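Side-chain contacts in hypothetical protein PA2218 (Pseudomonas aeruginosa, PDB 2HDW), which is uncharacterised, but adopts the alpha/beta hydrolase fold and is probably a hydrolase of unknown substrate: residues A[259-262]-A[263-267]; A[275-278]-A[279-282]. All coordinates share one frame; numbering follows the deposited sequence.

Overall arrangement
Both contacts are local ones in the long insertion between strands 197-201 and 309-314, where alpha/beta hydrolases often carry cap elements; helix 220-240 comes earlier in it. Contact 1 lies on helix 258-267, and contact 2 is a tight turn in the loop leading from that helix to helix 289-292. Their centres are about 13 Å apart. Tyr267, the last residue of contact 1, joins them: its backbone O is hydrogen-bonded to Ser280 OG at 2.8 Å, and its OH is weakly hydrogen-bonded to Asn279 ND2 at 3.1 Å. Tyr263 of contact 1 comes near the start of helix 180-191, without touching it; in this fold the nucleophile usually sits at the corresponding turn.

Contact 1: residues A[259-262]-A[263-267]; sequences FLVD and YHDYY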
ATOM      1  N   PHE A 259      -9.347  15.235  -8.510  1.00 12.15           N
ATOM      2  CA  PHE A 259      -8.570  14.138  -7.943  1.00 12.83           C
ATOM      3  C   PHE A 259      -8.823  12.826  -8.693  1.00 11.90           C
ATOM      4  O   PHE A 259      -7.964  11.946  -8.714  1.00 10.86           O
ATOM      5  CB  PHE A 259      -8.832  14.008  -6.425  1.00 13.71           C
ATOM      6  CG  PHE A 259     -10.037  13.180  -6.060  1.00 14.55           C
ATOM      7  CD1 PHE A 259      -9.901  11.826  -5.778  1.00 15.06           C
ATOM      8  CD2 PHE A 259     -11.295  13.763  -5.955  1.00 15.29           C
ATOM      9  CE1 PHE A 259     -11.006  11.060  -5.388  1.00 14.41           C
ATOM     10  CE2 PHE A 259     -12.404  13.006  -5.567  1.00 16.35           C
ATOM     11  CZ  PHE A 259     -12.257  11.654  -5.282  1.00 14.56           C
ATOM     12  N   LEU A 260      -9.985  12.706  -9.332  1.00  9.83           N
ATOM     13  CA  LEU A 260     -10.290  11.505 -10.106  1.00 10.08           C
ATOM     14  C   LEU A 260      -9.572  11.593 -11.449  1.00  8.88           C
ATOM     15  O   LEU A 260      -9.095  10.589 -11.983  1.00  8.16           O
ATOM     16  CB  LEU A 260     -11.800  11.369 -10.321  1.00 10.37           C
ATOM     17  CG  LEU A 260     -12.547  11.029  -9.035  1.00 11.99           C
ATOM     18  CD1 LEU A 260     -14.043  10.974  -9.292  1.00 14.46           C
ATOM     19  CD2 LEU A 260     -12.039   9.688  -8.511  1.00 15.09           C
ATOM     20  N   VAL A 261      -9.494  12.803 -11.991  1.00 11.15           N
ATOM     21  CA  VAL A 261      -8.795  13.019 -13.252  1.00 11.77           C
ATOM     22  C   VAL A 261      -7.319  12.716 -13.011  1.00 11.48           C
ATOM     23  O   VAL A 261      -6.638  12.140 -13.865  1.00 10.86           O
ATOM     24  CB  VAL A 261      -8.932  14.473 -13.722  1.00 13.07           C
ATOM     25  CG1 VAL A 261      -8.112  14.685 -14.990  1.00 12.47           C
ATOM     26  CG2 VAL A 261     -10.409  14.799 -13.975  1.00 12.87           C
ATOM     27  N   ASP A 262      -6.830  13.113 -11.838  1.00 10.42           N
ATOM     28  CA  ASP A 262      -5.440  12.866 -11.471  1.00  9.34           C
ATOM     29  C   ASP A 262      -5.164  11.367 -11.447  1.00 10.77           C
ATOM     30  O   ASP A 262      -4.148  10.911 -11.974  1.00 10.25           O
ATOM     31  CB  ASP A 262      -5.128  13.441 -10.087  1.00  9.05           C
ATOM     32  CG  ASP A 262      -5.065  14.958 -10.078  1.00 10.64           C
ATOM     33  OD1 ASP A 262      -5.057  15.574 -11.167  1.00 11.18           O
ATOM     34  OD2 ASP A 262      -5.014  15.531  -8.971  1.00 10.59           O
ATOM     35  N   TYR A 263      -6.061  10.606 -10.821  1.00  8.92           N
ATOM     36  CA  TYR A 263      -5.895   9.157 -10.738  1.00 11.35           C
ATOM     37  C   TYR A 263      -5.823   8.546 -12.131  1.00 11.86           C
ATOM     38  O   TYR A 263      -4.995   7.677 -12.398  1.00 12.24           O
ATOM     39  CB  TYR A 263      -7.053   8.513  -9.970  1.00 10.89           C
ATOM     40  CG  TYR A 263      -6.897   8.512  -8.464  1.00 11.52           C
ATOM     41  CD1 TYR A 263      -5.693   8.140  -7.866  1.00 12.79           C
ATOM     42  CD2 TYR A 263      -7.975   8.814  -7.634  1.00 11.44           C
ATOM     43  CE1 TYR A 263      -5.569   8.064  -6.472  1.00 11.68           C
ATOM     44  CE2 TYR A 263      -7.865   8.738  -6.240  1.00 12.03           C
ATOM     45  CZ  TYR A 263      -6.659   8.362  -5.668  1.00 12.12           C
ATOM     46  OH  TYR A 263      -6.551   8.272  -4.297  1.00 11.82           O
ATOM     47  N   HIS A 264      -6.707   8.997 -13.015  1.00 11.50           N
ATOM     48  CA  HIS A 264      -6.716   8.501 -14.385  1.00 12.35           C
ATOM     49  C   HIS A 264      -5.392   8.816 -15.073  1.00 12.08           C
ATOM     50  O   HIS A 264      -4.803   7.959 -15.726  1.00 12.50           O
ATOM     51  CB  HIS A 264      -7.855   9.141 -15.187  1.00 12.52           C
ATOM     52  CG  HIS A 264      -7.729   8.938 -16.665  1.00 14.69           C
ATOM     53  ND1 HIS A 264      -6.821   9.631 -17.437  1.00 17.59           N
ATOM     54  CD2 HIS A 264      -8.357   8.082 -17.504  1.00 14.76           C
ATOM     55  CE1 HIS A 264      -6.894   9.211 -18.687  1.00 15.65           C
ATOM     56  NE2 HIS A 264      -7.820   8.270 -18.755  1.00 15.31           N
ATOM     57  N   ASP A 265      -4.925  10.052 -14.927  1.00 11.85           N
ATOM     58  CA  ASP A 265      -3.678  10.454 -15.564  1.00 13.56           C
ATOM     59  C   ASP A 265      -2.488   9.630 -15.105  1.00 12.97           C
ATOM     60  O   ASP A 265      -1.485   9.533 -15.805  1.00 12.59           O
ATOM     61  CB  ASP A 265      -3.413  11.936 -15.322  1.00 16.43           C
ATOM     62  CG  ASP A 265      -4.402  12.821 -16.051  1.00 18.31           C
ATOM     63  OD1 ASP A 265      -5.102  12.311 -16.952  1.00 19.13           O
ATOM     64  OD2 ASP A 265      -4.478  14.019 -15.729  1.00 21.25           O
ATOM     65  N   TYR A 266      -2.596   9.033 -13.926  1.00 13.96           N
ATOM     66  CA  TYR A 266      -1.507   8.207 -13.427  1.00 12.73           C
ATOM     67  C   TYR A 266      -1.700   6.748 -13.837  1.00 12.80           C
ATOM     68  O   TYR A 266      -0.843   6.146 -14.492  1.00 10.79           O
ATOM     69  CB  TYR A 266      -1.425   8.283 -11.901  1.00 12.29           C
ATOM     70  CG  TYR A 266      -0.370   7.359 -11.334  1.00 11.68           C
ATOM     71  CD1 TYR A 266       0.987   7.670 -11.435  1.00 11.81           C
ATOM     72  CD2 TYR A 266      -0.724   6.139 -10.758  1.00 11.53           C
ATOM     73  CE1 TYR A 266       1.968   6.786 -10.980  1.00 10.86           C
ATOM     74  CE2 TYR A 266       0.245   5.246 -10.306  1.00  9.57           C
ATOM     75  CZ  TYR A 266       1.585   5.575 -10.420  1.00 12.53           C
ATOM     76  OH  TYR A 266       2.540   4.686  -9.985  1.00  9.86           O
ATOM     77  N   TYR A 267      -2.844   6.192 -13.447  1.00 12.02           N
ATOM     78  CA  TYR A 267      -3.167   4.792 -13.707  1.00 12.40           C
ATOM     79  C   TYR A 267      -3.540   4.413 -15.135  1.00 11.57           C
ATOM     80  O   TYR A 267      -3.416   3.250 -15.515  1.00 11.62           O
ATOM     81  CB  TYR A 267      -4.304   4.346 -12.778  1.00 10.98           C
ATOM     82  CG  TYR A 267      -3.920   4.191 -11.322  1.00  9.88           C
ATOM     83  CD1 TYR A 267      -3.033   3.191 -10.915  1.00  7.54           C
ATOM     84  CD2 TYR A 267      -4.459   5.033 -10.345  1.00  9.19           C
ATOM     85  CE1 TYR A 267      -2.691   3.032  -9.566  1.00  8.14           C
ATOM     86  CE2 TYR A 267      -4.124   4.884  -8.995  1.00 10.63           C
ATOM     87  CZ  TYR A 267      -3.240   3.882  -8.615  1.00  9.28           C
ATOM     88  OH  TYR A 267      -2.898   3.738  -7.284  1.00  8.47           O
TER
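Phe259 holds its ring in a rotamer rarely found in helices, with CG between the backbone N and the carbonyl carbon (chi1 85°), and in that position the ring meets Tyr263 one turn further along helix 258-267. The two rings touch through their rims: Tyr263 CE2 sits 3.7 Å from Phe259 CD1, at the edge of the phenylalanine and near its plane. Tyr263 also leans over the backbone, its CD2 lying 3.3 Å from Phe259 O, the same oxygen that accepts the Tyr263 N-H. On the next residue, Leu260 CD2 reaches the rim of the tyrosine more loosely, 4.2 Å from Tyr263 CD2. Beyond the helix, Phe259 stacks on His318 and meets Tyr214 edge to face, while Tyr263 packs against the ring of His344 and shares a hydrogen bond between hydroxyls with Tyr204.

Around the helix from this aromatic group, Val261 and Asp265 run side by side, pointing the same way. Asp265 N donates to Val261 O at 2.9 Å. The carboxylate folds back over that carbonyl, so that two acceptors face each other without a bond, Asp265 OD2 lying 3.4 Å from Val261 O. The other carboxylate oxygen, Asp265 OD1, receives the N-H of His264 ND1 at 3.2 Å; the bond is fairly straight (160°) and lies near the imidazole plane, but reaches the carboxylate on its anti side, 27° out of its plane. Asp262 OD1 is hydrogen-bonded to Gln258 NE2 and lies 4.9 Å from Asp265 OD2, a more distant like charge. The imidazole N-H probably offsets the oxygen-oxygen approach to Val261 O, and would tend to restrain the rotation of the Asp265 carboxylate.

Contact 2: residues A[275-278]-A[279-282]; sequences PRAV and NSGN
A beta turn close to type I, running from Ala277 to Ser280 with Val278 and Asn279 at its corners, reverses the loop between helices 258-267 and 289-292. Ser280 N closes it on Ala277 O at 3.1 Å, although the N-H comes from well above the carbonyl plane, 73° out of it. Alongside the serine, Ala277 CB lies 3.9 Å from Ser280 CB. Ser280 is in turn the centre of an inverse gamma turn, and the chain then passes through Gly281 at positive phi (84°), a conformation glycine adopts readily. A weak i+4 to i bond from Asn282 N to Val278 O, 3.0 Å long, overlaps the beta turn and takes in the gamma turn.

The side chains of the turn reach out to the surrounding protein. Val278 packs on Asn144 and Trp284, the Asn279 amide donates through ND2 to Phe105 O, which fixes its outer end, and Ser280 OG is hydrogen-bonded to Tyr267 O. Between the corners themselves, Val278 CG1 is anti to its own backbone N (chi1 158°), which carries this methyl past the next peptide to within 3.8 Å of Asn279 OD1.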
ATOM      1  N   PRO A 275      -0.785  -3.183 -16.572  1.00 13.88           N
ATOM      2  CA  PRO A 275      -1.860  -4.142 -16.844  1.00 13.35           C
ATOM      3  C   PRO A 275      -2.386  -5.014 -15.710  1.00 12.34           C
ATOM      4  O   PRO A 275      -3.549  -5.416 -15.738  1.00 11.50           O
ATOM      5  CB  PRO A 275      -1.302  -4.971 -18.000  1.00 14.48           C
ATOM      6  CG  PRO A 275       0.180  -4.924 -17.759  1.00 15.12           C
ATOM      7  CD  PRO A 275       0.401  -3.480 -17.398  1.00 13.38           C
ATOM      8  N   ARG A 276      -1.554  -5.314 -14.719  1.00 10.25           N
ATOM      9  CA  ARG A 276      -2.010  -6.163 -13.624  1.00 12.15           C
ATOM     10  C   ARG A 276      -2.677  -5.412 -12.470  1.00 10.60           C
ATOM     11  O   ARG A 276      -3.302  -6.026 -11.609  1.00 11.79           O
ATOM     12  CB  ARG A 276      -0.847  -7.017 -13.093  1.00 11.77           C
ATOM     13  CG  ARG A 276      -0.322  -8.028 -14.115  1.00 13.97           C
ATOM     14  CD  ARG A 276       0.577  -9.072 -13.456  1.00 12.78           C
ATOM     15  NE  ARG A 276       1.835  -8.519 -12.963  1.00 11.72           N
ATOM     16  CZ  ARG A 276       2.925  -8.358 -13.706  1.00 14.21           C
ATOM     17  NH1 ARG A 276       2.919  -8.713 -14.988  1.00 15.90           N
ATOM     18  NH2 ARG A 276       4.020  -7.841 -13.173  1.00 11.12           N
ATOM     19  N   ALA A 277      -2.578  -4.088 -12.467  1.00 10.87           N
ATOM     20  CA  ALA A 277      -3.171  -3.296 -11.389  1.00 10.61           C
ATOM     21  C   ALA A 277      -4.685  -3.158 -11.464  1.00 11.12           C
ATOM     22  O   ALA A 277      -5.252  -2.940 -12.541  1.00 11.40           O
ATOM     23  CB  ALA A 277      -2.538  -1.905 -11.347  1.00  9.75           C
ATOM     24  N   VAL A 278      -5.331  -3.293 -10.305  1.00  9.04           N
ATOM     25  CA  VAL A 278      -6.777  -3.137 -10.201  1.00 10.68           C
ATOM     26  C   VAL A 278      -7.147  -1.732 -10.676  1.00 10.87           C
ATOM     27  O   VAL A 278      -8.092  -1.544 -11.445  1.00 11.11           O
ATOM     28  CB  VAL A 278      -7.256  -3.285  -8.731  1.00  9.85           C
ATOM     29  CG1 VAL A 278      -8.620  -2.603  -8.547  1.00 10.11           C
ATOM     30  CG2 VAL A 278      -7.349  -4.754  -8.361  1.00  9.56           C
ATOM     31  N   ASN A 279      -6.391  -0.743 -10.213  1.00 10.63           N
ATOM     32  CA  ASN A 279      -6.672   0.637 -10.568  1.00 10.58           C
ATOM     33  C   ASN A 279      -6.426   0.969 -12.033  1.00  9.95           C
ATOM     34  O   ASN A 279      -6.953   1.956 -12.541  1.00 11.04           O
ATOM     35  CB  ASN A 279      -5.880   1.578  -9.656  1.00  9.06           C
ATOM     36  CG  ASN A 279      -6.258   1.407  -8.193  1.00  9.26           C
ATOM     37  OD1 ASN A 279      -7.363   0.957  -7.883  1.00  8.69           O
ATOM     38  ND2 ASN A 279      -5.350   1.770  -7.289  1.00  6.51           N
ATOM     39  N   SER A 280      -5.637   0.150 -12.718  1.00 11.18           N
ATOM     40  CA  SER A 280      -5.363   0.396 -14.130  1.00 12.00           C
ATOM     41  C   SER A 280      -6.358  -0.305 -15.055  1.00 12.03           C
ATOM     42  O   SER A 280      -5.995  -1.217 -15.793  1.00 13.91           O
ATOM     43  CB  SER A 280      -3.936  -0.034 -14.493  1.00 13.27           C
ATOM     44  OG  SER A 280      -2.970   0.886 -14.000  1.00  9.99           O
ATOM     45  N   GLY A 281      -7.618   0.115 -15.003  1.00 13.40           N
ATOM     46  CA  GLY A 281      -8.623  -0.466 -15.879  1.00 12.78           C
ATOM     47  C   GLY A 281      -9.288  -1.761 -15.446  1.00 13.01           C
ATOM     48  O   GLY A 281     -10.103  -2.311 -16.188  1.00 10.31           O
ATOM     49  N   ASN A 282      -8.945  -2.270 -14.268  1.00 10.64           N
ATOM     50  CA  ASN A 282      -9.573  -3.491 -13.789  1.00 11.25           C
ATOM     51  C   ASN A 282     -10.469  -3.165 -12.603  1.00 11.47           C
ATOM     52  O   ASN A 282     -11.083  -2.094 -12.579  1.00 12.01           O
ATOM     53  CB  ASN A 282      -8.508  -4.531 -13.424  1.00 12.32           C
ATOM     54  CG  ASN A 282      -7.675  -4.937 -14.624  1.00 14.84           C
ATOM     55  OD1 ASN A 282      -6.530  -4.516 -14.769  1.00 16.68           O
ATOM     56  ND2 ASN A 282      -8.261  -5.740 -15.507  1.00 12.44           N
TER